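Local coordinates for uncharacterized conserved protein (Idiomarina loihiensis, PDB 2QSD) that is of unknown function but belongs to the DUF1543 family, whose domain of unknown function occurs twice along the chain, at residues V61-V66 / E164-V169. Residues are numbered along the deposited sequence; the frame is centred on the assembly and turned at random.
Sequences VHLHHV and EQQPLV
The side-chain oxygen OE1 of Q166 is gripped by two backbone N-H groups in succession, H64 N at 2.8 Å and H65 N at 2.9 Å. H64 N lies on a lone pair in the carbonyl plane, whereas H65 N comes nearly along the C=O axis (166°). The other half of the amide is also held: NE2 of Q166 donates to H62 O at 2.7 Å, with H62 O almost in the plane of the Q166 amide, so the three bonds fix the rotation of the group. The amide thus stands in for main-chain pairing, as no backbone-to-backbone hydrogen bond joins the two segments. Q166 reaches this backbone with its chain extended, CG anti to the backbone N (chi1 173°). The H64 ring stacks on the amide, the planes 12° apart and OE1 over the ring centre. H64 ND1 and H65 ND1 share a hydrogen bond of 2.9 Å, edge to edge. CB of E164 makes a CH-pi contact over one H65 face, 3.6 Å from the ring centroid, while H65 NE2 is hydrogen-bonded to OD2 of D162, just before the loop segment. CD2 of L63 meets CD1 of L168 at 4.0 Å. An alanine here in place of Q166 would remove all three bonds and the amide stack, and would probably leave the middle of the loop less firmly held against the H62-H65 backbone. Running roughly antiparallel to 61-66, the 164-169 loop links strands 155-161 and 172-173 and covers the passage from strand 56-62 into strand 65-66, with L168 packing on strand 105-110.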
loop_
_atom_site.group_PDB
_atom_site.type_symbol
_atom_site.label_atom_id
_atom_site.label_comp_id
_atom_site.label_asym_id
_atom_site.label_seq_id
_atom_site.Cartn_x
_atom_site.Cartn_y
_atom_site.Cartn_z
ATOM N N VAL A 61 4.308 -11.498 12.528
ATOM C CA VAL A 61 5.137 -11.747 13.697
ATOM C C VAL A 61 4.259 -11.984 14.918
ATOM O O VAL A 61 3.257 -11.299 15.119
ATOM C CB VAL A 61 6.177 -10.609 13.927
ATOM C CG1 VAL A 61 5.506 -9.227 13.983
ATOM C CG2 VAL A 61 7.033 -10.872 15.167
ATOM N N HIS A 62 4.613 -13.000 15.698
ATOM C CA HIS A 62 4.041 -13.215 17.020
ATOM C C HIS A 62 4.693 -12.193 17.929
ATOM O O HIS A 62 5.906 -12.233 18.142
ATOM C CB HIS A 62 4.324 -14.652 17.485
ATOM C CG HIS A 62 4.023 -14.910 18.933
ATOM N ND1 HIS A 62 4.719 -15.841 19.675
ATOM C CD2 HIS A 62 3.105 -14.374 19.772
ATOM C CE1 HIS A 62 4.243 -15.865 20.906
ATOM N NE2 HIS A 62 3.266 -14.981 20.992
ATOM N N LEU A 63 3.884 -11.272 18.441
ATOM C CA LEU A 63 4.367 -10.171 19.274
ATOM C C LEU A 63 4.191 -10.523 20.750
ATOM O O LEU A 63 3.059 -10.629 21.222
ATOM C CB LEU A 63 3.557 -8.911 18.964
ATOM C CG LEU A 63 4.211 -7.621 18.474
ATOM C CD1 LEU A 63 3.313 -6.448 18.840
ATOM C CD2 LEU A 63 5.628 -7.403 19.003
ATOM N N HIS A 64 5.294 -10.708 21.476
ATOM C CA HIS A 64 5.221 -11.073 22.902
ATOM C C HIS A 64 5.896 -10.075 23.843
ATOM O O HIS A 64 5.568 -10.016 25.037
ATOM C CB HIS A 64 5.745 -12.493 23.156
ATOM C CG HIS A 64 7.061 -12.788 22.504
ATOM N ND1 HIS A 64 8.256 -12.280 22.968
ATOM C CD2 HIS A 64 7.371 -13.553 21.431
ATOM C CE1 HIS A 64 9.243 -12.705 22.200
ATOM N NE2 HIS A 64 8.732 -13.478 21.258
ATOM N N HIS A 65 6.823 -9.288 23.305
ATOM C CA HIS A 65 7.528 -8.282 24.088
ATOM C C HIS A 65 7.738 -7.011 23.290
ATOM O O HIS A 65 8.096 -7.077 22.111
ATOM C CB HIS A 65 8.882 -8.814 24.558
ATOM C CG HIS A 65 8.792 -9.723 25.741
ATOM N ND1 HIS A 65 8.642 -11.088 25.623
ATOM C CD2 HIS A 65 8.832 -9.463 27.067
ATOM C CE1 HIS A 65 8.590 -11.629 26.827
ATOM N NE2 HIS A 65 8.706 -10.665 27.721
ATOM N N VAL A 66 7.491 -5.867 23.935
ATOM C CA VAL A 66 7.761 -4.537 23.367
ATOM C C VAL A 66 8.389 -3.634 24.446
ATOM O O VAL A 66 7.800 -3.442 25.515
ATOM C CB VAL A 66 6.471 -3.842 22.808
ATOM C CG1 VAL A 66 6.794 -2.437 22.285
ATOM C CG2 VAL A 66 5.829 -4.649 21.699
ATOM N N GLU A 164 12.746 -8.100 28.907
ATOM C CA GLU A 164 13.001 -8.828 27.662
ATOM C C GLU A 164 12.738 -7.964 26.433
ATOM O O GLU A 164 11.783 -7.184 26.389
ATOM C CB GLU A 164 12.153 -10.092 27.576
ATOM C CG GLU A 164 12.765 -11.335 28.187
ATOM C CD GLU A 164 12.027 -12.602 27.767
ATOM O OE1 GLU A 164 11.871 -12.835 26.542
ATOM O OE2 GLU A 164 11.606 -13.364 28.665
ATOM N N GLN A 165 13.604 -8.112 25.440
ATOM C CA GLN A 165 13.457 -7.403 24.179
ATOM C C GLN A 165 13.031 -8.385 23.086
ATOM O O GLN A 165 13.216 -9.602 23.216
ATOM C CB GLN A 165 14.763 -6.698 23.795
ATOM C CG GLN A 165 15.222 -5.606 24.764
ATOM C CD GLN A 165 14.352 -4.355 24.730
ATOM O OE1 GLN A 165 13.819 -3.934 25.752
ATOM N NE2 GLN A 165 14.217 -3.752 23.556
ATOM N N GLN A 166 12.426 -7.849 22.031
ATOM C CA GLN A 166 12.055 -8.635 20.865
ATOM C C GLN A 166 12.183 -7.751 19.625
ATOM O O GLN A 166 11.564 -6.686 19.560
ATOM C CB GLN A 166 10.631 -9.182 20.999
ATOM C CG GLN A 166 10.123 -9.877 19.736
ATOM C CD GLN A 166 8.658 -10.303 19.784
ATOM O OE1 GLN A 166 7.928 -10.021 20.737
ATOM N NE2 GLN A 166 8.225 -10.993 18.740
ATOM N N PRO A 167 12.997 -8.184 18.644
ATOM C CA PRO A 167 13.130 -7.414 17.407
ATOM C C PRO A 167 11.837 -7.451 16.591
ATOM O O PRO A 167 11.265 -8.522 16.373
ATOM C CB PRO A 167 14.272 -8.113 16.667
ATOM C CG PRO A 167 14.338 -9.491 17.243
ATOM C CD PRO A 167 13.824 -9.408 18.644
ATOM N N LEU A 168 11.369 -6.280 16.174
ATOM C CA LEU A 168 10.152 -6.186 15.382
ATOM C C LEU A 168 10.466 -6.518 13.918
ATOM O O LEU A 168 10.620 -5.630 13.080
ATOM C CB LEU A 168 9.520 -4.799 15.537
ATOM C CG LEU A 168 8.094 -4.606 15.017
ATOM C CD1 LEU A 168 7.076 -5.326 15.882
ATOM C CD2 LEU A 168 7.768 -3.131 14.935
ATOM N N VAL A 169 10.595 -7.815 13.643
ATOM C CA VAL A 169 10.920 -8.349 12.319
ATOM C C VAL A 169 10.007 -9.565 12.073
ATOM O O VAL A 169 9.521 -10.163 13.030
ATOM C CB VAL A 169 12.446 -8.742 12.179
ATOM C CG1 VAL A 169 13.360 -7.522 12.318
ATOM C CG2 VAL A 169 12.847 -9.845 13.151
#